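Local coordinates for protein alcohol dehydrogenase, zinc-containing (Streptococcus pneumoniae serotype 2, PDB 5YLN) that probably catalyses the NAD+-dependent oxidation of alcohols to aldehydes or ketones as a zinc-containing dehydrogenase, at residues Glu65-Val70 with Lys85-Cys90; Ser78-Gly83 with Leu137-Glu142; Asp243-Ala248 with Gly266-Cys271. All blocks are in the same frame, centred on the assembly; numbering follows the deposited sequence.

Contact 1 of 3, residues Glu65-Val70 with Lys85-Cys90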
loop_
_atom_site.group_PDB
_atom_site.type_symbol
_atom_site.label_atom_id
_atom_site.label_comp_id
_atom_site.label_asym_id
_atom_site.label_seq_id
_atom_site.Cartn_x
_atom_site.Cartn_y
_atom_site.Cartn_z
ATOM N N GLU A 65 16.060 -16.315 -16.684
ATOM C CA GLU A 65 17.241 -15.921 -15.915
ATOM C C GLU A 65 18.485 -16.412 -16.638
ATOM O O GLU A 65 18.503 -17.547 -17.138
ATOM C CB GLU A 65 17.211 -16.499 -14.501
ATOM C CG GLU A 65 15.932 -16.156 -13.683
ATOM C CD GLU A 65 15.746 -17.100 -12.519
ATOM O OE1 GLU A 65 16.345 -16.862 -11.454
ATOM O OE2 GLU A 65 15.058 -18.135 -12.685
ATOM N N GLY A 66 19.522 -15.567 -16.700
ATOM C CA GLY A 66 20.774 -16.042 -17.290
ATOM C C GLY A 66 21.838 -14.987 -17.552
ATOM O O GLY A 66 21.569 -13.779 -17.508
ATOM N N ILE A 67 23.065 -15.469 -17.801
ATOM C CA ILE A 67 24.176 -14.700 -18.348
ATOM C C ILE A 67 24.604 -15.373 -19.647
ATOM O O ILE A 67 24.390 -16.578 -19.861
ATOM C CB ILE A 67 25.386 -14.613 -17.388
ATOM C CG1 ILE A 67 25.862 -16.024 -17.007
ATOM C CG2 ILE A 67 25.073 -13.788 -16.159
ATOM C CD1 ILE A 67 27.262 -16.077 -16.398
ATOM N N GLY A 68 25.238 -14.590 -20.507
ATOM C CA GLY A 68 25.742 -15.129 -21.750
ATOM C C GLY A 68 26.706 -14.194 -22.450
ATOM O O GLY A 68 27.247 -13.263 -21.851
ATOM N N ILE A 69 26.909 -14.469 -23.735
ATOM C CA ILE A 69 27.869 -13.762 -24.577
ATOM C C ILE A 69 27.156 -13.315 -25.844
ATOM O O ILE A 69 26.523 -14.136 -26.520
ATOM C CB ILE A 69 29.087 -14.653 -24.898
ATOM C CG1 ILE A 69 29.909 -14.870 -23.618
ATOM C CG2 ILE A 69 29.930 -14.058 -26.036
ATOM C CD1 ILE A 69 31.029 -15.843 -23.770
ATOM N N VAL A 70 27.226 -12.006 -26.140
ATOM C CA VAL A 70 26.593 -11.464 -27.336
ATOM C C VAL A 70 27.193 -12.121 -28.570
ATOM O O VAL A 70 28.420 -12.189 -28.724
ATOM C CB VAL A 70 26.751 -9.936 -27.384
ATOM C CG1 VAL A 70 26.205 -9.395 -28.676
ATOM C CG2 VAL A 70 26.048 -9.278 -26.187
ATOM N N LYS A 85 30.519 -10.111 -22.717
ATOM C CA LYS A 85 29.965 -10.945 -21.655
ATOM C C LYS A 85 28.955 -10.112 -20.872
ATOM O O LYS A 85 29.312 -9.057 -20.332
ATOM C CB LYS A 85 31.070 -11.462 -20.739
ATOM C CG LYS A 85 30.540 -12.144 -19.498
ATOM C CD LYS A 85 31.591 -12.987 -18.794
ATOM C CE LYS A 85 31.109 -13.340 -17.383
ATOM N NZ LYS A 85 31.672 -14.615 -16.857
ATOM N N VAL A 86 27.696 -10.549 -20.833
ATOM C CA VAL A 86 26.643 -9.699 -20.280
ATOM C C VAL A 86 25.609 -10.491 -19.481
ATOM O O VAL A 86 25.424 -11.698 -19.667
ATOM C CB VAL A 86 25.949 -8.861 -21.386
ATOM C CG1 VAL A 86 26.934 -7.834 -21.990
ATOM C CG2 VAL A 86 25.353 -9.755 -22.448
ATOM N N LEU A 87 24.974 -9.790 -18.549
ATOM C CA LEU A 87 23.814 -10.274 -17.820
ATOM C C LEU A 87 22.534 -9.884 -18.547
ATOM O O LEU A 87 22.423 -8.783 -19.096
ATOM C CB LEU A 87 23.799 -9.701 -16.402
ATOM C CG LEU A 87 22.456 -9.707 -15.661
ATOM C CD1 LEU A 87 22.193 -11.013 -14.912
ATOM C CD2 LEU A 87 22.327 -8.490 -14.742
ATOM N N ILE A 88 21.558 -10.791 -18.540
ATOM C CA ILE A 88 20.259 -10.553 -19.158
ATOM C C ILE A 88 19.223 -10.477 -18.045
ATOM O O ILE A 88 19.031 -11.444 -17.290
ATOM C CB ILE A 88 19.882 -11.637 -20.177
ATOM C CG1 ILE A 88 21.083 -11.999 -21.066
ATOM C CG2 ILE A 88 18.712 -11.161 -21.032
ATOM C CD1 ILE A 88 21.405 -13.462 -21.064
ATOM N N SER A 89 18.555 -9.329 -17.957
ATOM C CA SER A 89 17.459 -9.154 -17.014
ATOM C C SER A 89 16.242 -9.973 -17.437
ATOM O O SER A 89 16.013 -10.221 -18.622
ATOM C CB SER A 89 17.093 -7.661 -16.918
ATOM O OG SER A 89 15.849 -7.482 -16.289
ATOM N N CYS A 90 15.448 -10.393 -16.450
ATOM C CA CYS A 90 14.222 -11.117 -16.769
ATOM C C CYS A 90 13.171 -10.231 -17.426
ATOM O O CYS A 90 12.201 -10.754 -17.984
ATOM C CB CYS A 90 13.644 -11.776 -15.507
ATOM S SG CYS A 90 13.142 -10.620 -14.190
#

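Contact 2 of 3, residues Ser78-Gly83 with Leu137-Glu142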
loop_
_atom_site.group_PDB
_atom_site.type_symbol
_atom_site.label_atom_id
_atom_site.label_comp_id
_atom_site.label_asym_id
_atom_site.label_seq_id
_atom_site.Cartn_x
_atom_site.Cartn_y
_atom_site.Cartn_z
ATOM N N SER A 78 23.786 0.018 -29.764
ATOM C CA SER A 78 24.970 0.860 -29.764
ATOM C C SER A 78 25.942 0.564 -28.644
ATOM O O SER A 78 27.145 0.776 -28.823
ATOM C CB SER A 78 24.568 2.341 -29.706
ATOM O OG SER A 78 23.838 2.634 -28.533
ATOM N N ASN A 79 25.467 0.061 -27.509
ATOM C CA ASN A 79 26.317 -0.102 -26.344
ATOM C C ASN A 79 26.741 -1.551 -26.117
ATOM O O ASN A 79 27.375 -1.847 -25.096
ATOM C CB ASN A 79 25.609 0.447 -25.104
ATOM C CG ASN A 79 25.336 1.959 -25.199
ATOM O OD1 ASN A 79 26.130 2.714 -25.768
ATOM N ND2 ASN A 79 24.198 2.388 -24.669
ATOM N N PHE A 80 26.406 -2.461 -27.031
ATOM C CA PHE A 80 26.861 -3.846 -26.936
ATOM C C PHE A 80 27.310 -4.313 -28.310
ATOM O O PHE A 80 26.826 -3.827 -29.335
ATOM C CB PHE A 80 25.764 -4.774 -26.383
ATOM C CG PHE A 80 25.325 -4.440 -24.965
ATOM C CD1 PHE A 80 24.277 -3.554 -24.730
ATOM C CD2 PHE A 80 25.961 -5.022 -23.870
ATOM C CE1 PHE A 80 23.884 -3.237 -23.427
ATOM C CE2 PHE A 80 25.572 -4.713 -22.567
ATOM C CZ PHE A 80 24.531 -3.805 -22.345
ATOM N N LYS A 81 28.260 -5.243 -28.328
ATOM C CA LYS A 81 28.766 -5.809 -29.575
ATOM C C LYS A 81 29.061 -7.287 -29.367
ATOM O O LYS A 81 29.014 -7.795 -28.248
ATOM C CB LYS A 81 30.046 -5.108 -30.056
ATOM C CG LYS A 81 31.255 -5.335 -29.125
ATOM C CD LYS A 81 32.435 -4.400 -29.459
ATOM C CE LYS A 81 33.656 -4.639 -28.569
ATOM N NZ LYS A 81 33.393 -4.334 -27.135
ATOM N N LYS A 82 29.429 -7.951 -30.462
ATOM C CA LYS A 82 29.764 -9.367 -30.433
ATOM C C LYS A 82 30.951 -9.629 -29.517
ATOM O O LYS A 82 32.024 -9.046 -29.683
ATOM C CB LYS A 82 30.081 -9.861 -31.847
ATOM C CG LYS A 82 30.428 -11.357 -31.889
ATOM C CD LYS A 82 30.602 -11.898 -33.306
ATOM C CE LYS A 82 30.885 -13.412 -33.304
ATOM N NZ LYS A 82 29.689 -14.236 -32.959
ATOM N N GLY A 83 30.772 -10.551 -28.576
ATOM C CA GLY A 83 31.817 -10.939 -27.664
ATOM C C GLY A 83 31.634 -10.399 -26.269
ATOM O O GLY A 83 32.262 -10.904 -25.336
ATOM N N LEU A 137 20.285 -5.703 -21.434
ATOM C CA LEU A 137 21.566 -6.324 -21.117
ATOM C C LEU A 137 22.392 -5.419 -20.206
ATOM O O LEU A 137 22.276 -4.195 -20.254
ATOM C CB LEU A 137 22.351 -6.611 -22.400
ATOM C CG LEU A 137 21.692 -7.512 -23.439
ATOM C CD1 LEU A 137 22.623 -7.712 -24.639
ATOM C CD2 LEU A 137 21.359 -8.849 -22.804
ATOM N N TYR A 138 23.238 -6.037 -19.387
ATOM C CA TYR A 138 24.190 -5.323 -18.543
ATOM C C TYR A 138 25.572 -5.931 -18.699
ATOM O O TYR A 138 25.726 -7.157 -18.649
ATOM C CB TYR A 138 23.769 -5.356 -17.077
ATOM C CG TYR A 138 22.519 -4.565 -16.820
ATOM C CD1 TYR A 138 22.583 -3.203 -16.537
ATOM C CD2 TYR A 138 21.271 -5.169 -16.888
ATOM C CE1 TYR A 138 21.444 -2.475 -16.310
ATOM C CE2 TYR A 138 20.125 -4.450 -16.663
ATOM C CZ TYR A 138 20.216 -3.100 -16.376
ATOM O OH TYR A 138 19.080 -2.364 -16.152
ATOM N N HIS A 139 26.576 -5.075 -18.870
ATOM C CA HIS A 139 27.947 -5.548 -18.917
ATOM C C HIS A 139 28.335 -6.155 -17.574
ATOM O O HIS A 139 28.021 -5.599 -16.523
ATOM C CB HIS A 139 28.885 -4.390 -19.275
ATOM C CG HIS A 139 28.778 -3.949 -20.702
ATOM N ND1 HIS A 139 29.267 -4.704 -21.751
ATOM C CD2 HIS A 139 28.236 -2.839 -21.253
ATOM C CE1 HIS A 139 29.034 -4.072 -22.886
ATOM N NE2 HIS A 139 28.410 -2.939 -22.612
ATOM N N THR A 140 29.002 -7.318 -17.605
ATOM C CA THR A 140 29.190 -7.863 -16.264
ATOM C C THR A 140 30.549 -7.456 -15.683
ATOM O O THR A 140 31.564 -7.476 -16.392
ATOM C CB THR A 140 29.090 -9.383 -16.271
ATOM O OG1 THR A 140 30.015 -9.928 -17.224
ATOM C CG2 THR A 140 27.671 -9.825 -16.626
ATOM N N PRO A 141 30.590 -7.093 -14.397
ATOM C CA PRO A 141 31.882 -6.849 -13.742
ATOM C C PRO A 141 32.670 -8.143 -13.622
ATOM O O PRO A 141 32.106 -9.204 -13.344
ATOM C CB PRO A 141 31.489 -6.305 -12.361
ATOM C CG PRO A 141 30.044 -5.916 -12.469
ATOM C CD PRO A 141 29.451 -6.829 -13.502
ATOM N N GLU A 142 33.987 -8.050 -13.836
ATOM C CA GLU A 142 34.842 -9.235 -13.752
ATOM C C GLU A 142 35.048 -9.717 -12.322
ATOM O O GLU A 142 35.586 -10.808 -12.127
ATOM C CB GLU A 142 36.208 -8.965 -14.393
ATOM C CG GLU A 142 36.168 -8.666 -15.887
ATOM C CD GLU A 142 37.546 -8.698 -16.533
ATOM O OE1 GLU A 142 38.403 -9.483 -16.064
ATOM O OE2 GLU A 142 37.774 -7.940 -17.504
#

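Contact 3 of 3, residues Asp243-Ala248 with Gly266-Cys271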
loop_
_atom_site.group_PDB
_atom_site.type_symbol
_atom_site.label_atom_id
_atom_site.label_comp_id
_atom_site.label_asym_id
_atom_site.label_seq_id
_atom_site.Cartn_x
_atom_site.Cartn_y
_atom_site.Cartn_z
ATOM N N ASP A 243 7.316 -3.992 11.578
ATOM C CA ASP A 243 7.193 -2.870 10.658
ATOM C C ASP A 243 7.073 -3.326 9.209
ATOM O O ASP A 243 6.505 -2.602 8.386
ATOM C CB ASP A 243 8.388 -1.923 10.821
ATOM C CG ASP A 243 8.540 -1.431 12.264
ATOM O OD1 ASP A 243 7.529 -0.969 12.828
ATOM O OD2 ASP A 243 9.650 -1.556 12.845
ATOM N N VAL A 244 7.601 -4.500 8.874
ATOM C CA VAL A 244 7.552 -5.023 7.509
ATOM C C VAL A 244 7.266 -6.514 7.568
ATOM O O VAL A 244 7.903 -7.247 8.337
ATOM C CB VAL A 244 8.863 -4.789 6.728
ATOM C CG1 VAL A 244 8.646 -5.094 5.246
ATOM C CG2 VAL A 244 9.428 -3.350 6.954
ATOM N N ALA A 245 6.303 -6.965 6.763
ATOM C CA ALA A 245 6.052 -8.389 6.560
ATOM C C ALA A 245 6.184 -8.658 5.067
ATOM O O ALA A 245 5.393 -8.151 4.265
ATOM C CB ALA A 245 4.666 -8.812 7.083
ATOM N N ILE A 246 7.200 -9.414 4.697
ATOM C CA ILE A 246 7.471 -9.759 3.311
ATOM C C ILE A 246 6.843 -11.122 3.050
ATOM O O ILE A 246 7.304 -12.138 3.588
ATOM C CB ILE A 246 8.978 -9.771 3.031
ATOM C CG1 ILE A 246 9.589 -8.388 3.304
ATOM C CG2 ILE A 246 9.257 -10.259 1.615
ATOM C CD1 ILE A 246 11.114 -8.369 3.290
ATOM N N GLU A 247 5.777 -11.138 2.240
ATOM C CA GLU A 247 5.057 -12.364 1.874
ATOM C C GLU A 247 5.744 -12.965 0.649
ATOM O O GLU A 247 5.587 -12.456 -0.465
ATOM C CB GLU A 247 3.586 -12.043 1.587
ATOM C CG GLU A 247 2.589 -13.205 1.716
ATOM C CD GLU A 247 2.651 -14.212 0.558
ATOM O OE1 GLU A 247 3.364 -13.995 -0.447
ATOM O OE2 GLU A 247 1.964 -15.239 0.651
ATOM N N ALA A 248 6.506 -14.035 0.843
ATOM C CA ALA A 248 7.274 -14.653 -0.235
ATOM C C ALA A 248 6.806 -16.074 -0.517
ATOM O O ALA A 248 7.612 -16.960 -0.786
ATOM C CB ALA A 248 8.774 -14.648 0.073
ATOM N N GLY A 266 2.921 -0.192 9.477
ATOM C CA GLY A 266 3.722 -1.185 8.794
ATOM C C GLY A 266 3.259 -1.472 7.376
ATOM O O GLY A 266 2.191 -1.037 6.952
ATOM N N THR A 267 4.099 -2.210 6.638
ATOM C CA THR A 267 3.802 -2.572 5.258
ATOM C C THR A 267 3.858 -4.089 5.091
ATOM O O THR A 267 4.837 -4.730 5.482
ATOM C CB THR A 267 4.772 -1.888 4.283
ATOM O OG1 THR A 267 4.586 -0.466 4.332
ATOM C CG2 THR A 267 4.569 -2.365 2.855
ATOM N N VAL A 268 2.799 -4.659 4.533
ATOM C CA VAL A 268 2.828 -6.020 4.000
ATOM C C VAL A 268 3.256 -5.903 2.542
ATOM O O VAL A 268 2.527 -5.338 1.720
ATOM C CB VAL A 268 1.462 -6.706 4.122
ATOM C CG1 VAL A 268 1.503 -8.136 3.530
ATOM C CG2 VAL A 268 0.989 -6.736 5.580
ATOM N N ALA A 269 4.456 -6.391 2.225
ATOM C CA ALA A 269 4.989 -6.363 0.864
ATOM C C ALA A 269 4.816 -7.749 0.265
ATOM O O ALA A 269 5.550 -8.676 0.620
ATOM C CB ALA A 269 6.462 -5.942 0.834
ATOM N N ASN A 270 3.854 -7.883 -0.645
ATOM C CA ASN A 270 3.644 -9.129 -1.366
ATOM C C ASN A 270 4.671 -9.259 -2.488
ATOM O O ASN A 270 4.821 -8.342 -3.298
ATOM C CB ASN A 270 2.233 -9.187 -1.950
ATOM C CG ASN A 270 1.996 -10.468 -2.743
ATOM O OD1 ASN A 270 1.632 -11.498 -2.176
ATOM N ND2 ASN A 270 2.218 -10.409 -4.054
ATOM N N CYS A 271 5.353 -10.406 -2.555
ATOM C CA CYS A 271 6.247 -10.707 -3.676
ATOM C C CYS A 271 5.691 -11.742 -4.629
ATOM O O CYS A 271 5.863 -11.606 -5.836
ATOM C CB CYS A 271 7.598 -11.229 -3.183
ATOM S SG CYS A 271 8.303 -10.289 -1.872
#

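Contact 1 of 3, residues Glu65-Val70 with Lys85-Cys90
Ile88 of strand 85-88 folds its side chain back over the two glycines of strand 66-70. CB sits 3.8 Å from Gly66 O, the same carbonyl oxygen that accepts a hydrogen bond from the Ile88 backbone N. CG1 lies beside the backbone N (chi1 -43°) and stays near that oxygen. The next torsion falls off a staggered position, chi2 125°, and brings CD1 against the backbone of the glycines, within 3.6 Å of Gly66 O and 4.0 Å of Gly68 N. Gly66 has backbone angles that would press a CB against the carbonyl before it, reason enough for a glycine there.

The strands run antiparallel and are stitched tightest at Gly68 and Val86, a hydrogen-bonded pair. Val86 N reaches Gly68 O at 2.9 Å, and Gly68 N points almost along the C=O axis of Val86 with a nearly straight N-H...O angle of 172°. Val86 and Ile88 point to one face; at its end Val70 CG2 meets Val86 CG2 at 3.8 Å, and Phe80 and Leu137 close over Val86. On the other face, with Ile69 and Lys85, Ile67 CG2 touches Leu87 CD1 at 4.2 Å, and helix 146-151 packs on Ile67. The extended Lys85 chain ends in a salt bridge to Asp146. Strand 33-39 continues the sheet beyond Ile67 and Ile69. Together these strands belong to the antiparallel part of the GroES-like domain, the catalytic domain of zinc-containing alcohol dehydrogenases, and strand 66-70 follows shortly after the zinc ligand His64.

Contact 2 of 3, residues Ser78-Gly83 with Leu137-Glu142
An offset aromatic stack pins the loop 78-83, which joins strands 66-72 and 85-88 of the GroES-like domain, onto the sheet's neighbouring strand 137-139. The loop enters with Ser78 and Asn79, whose backbone N atoms both bond to the carboxylate of Asp134. Asn79 then offers its carbonyl: His139 NE2 donates to Asn79 O at 2.9 Å, nearly along the C=O axis, and the oxygen lies close to the imidazole plane. The N-H...O angle of 149° leaves the bond somewhat bent, but it fixes the rotation of the ring and marks NE2 as carrying a hydrogen.

Next comes Phe80, buried and pointing toward strand 137-139. Its CG stands beside the backbone N (chi1 -63°), which swings the ring into the space next to Leu137. The phenyl and imidazole planes are 22° apart, with centroids separated by 4.2 Å, and the two side chains approach tip to tip. Leu137 CB lies over a face of the phenyl ring, a CH-pi contact 3.8 Å from its centroid, while Val86 of strand 85-88 adds to the packing.

After Phe80, Lys81 NZ makes a salt bridge to Asp84, Lys82 NZ bonds to Glu71 O, and Gly83 returns to the sheet by a backbone bond to Val70. One residue of the loop thus carries most of this junction, while the hydrogen bond beside it orients its aromatic partner. At the far end of the phenyl ring Phe80 CZ comes to 3.1 Å from Leu137 O. Phe80 CE2 stands almost over the centre of the imidazole, 3.3 Å from His139 NE2.

Contact 3 of 3, residues Asp243-Ala248 with Gly266-Cys271
Strands 244-247 and 266-270 run parallel, their axes 4.7 Å apart at the closest and inclined by 14°. Five backbone hydrogen bonds alternate across the gap: Thr267 N to Asp243 O, Ala245 N to Thr267 O, Ala269 N to Ala245 O, Glu247 N to Ala269 O and Cys271 N to Glu247 O. The last is among the shortest at 2.9 Å, and its donor lies nearly along the C=O axis. At the start of the pair the chains crowd together, with Gly266 CA only 3.1 Å from Asp243 O.

Side chains alternate between two faces. Val244 and Ile246 share one with Thr267 and Ala269; here Ile246 CG2, anti to its backbone N, rests against Cys271 SG at 3.6 Å. On the other face Ala245 and Val268 pack with Cys258 of helix 252-261. Farther along it, Glu247 and Asn270 point the same way, side by side, their flat ends 24° apart. Glu247 OE1 and Asn270 OD1, both acceptors 3.5 Å apart, do not bond to each other. The carboxylate instead takes the N-H groups of Val249 and Gly250, which may help stabilise its charge, and Asn270 OD1 is held by His274 NE2. Leu282 of the second subunit packs on Asn270. Joined through helix 252-261, the two strands form a beta-alpha-beta unit of the Rossmann-fold domain, the domain that probably binds NAD.

In the fold
From the N terminus, the chain enters the GroES-like domain and reaches strand 66-72. Contact 1 closes the excursion from there to strand 85-88. Segment 78-83 lies within that excursion, and contact 2 ties it forward to 137-142, so the two contacts cross along the chain. They also touch in space: Leu87 meets Tyr138, joining 85-88 to its next neighbour in the sheet. Contact 3 follows much later, closing a short path from 243-248 through helix 252-261 to 266-271. It lies on the opposite side of the chain's centre, about 30 Å from contact 1 between centres, and belongs to the parallel sheet of the other domain.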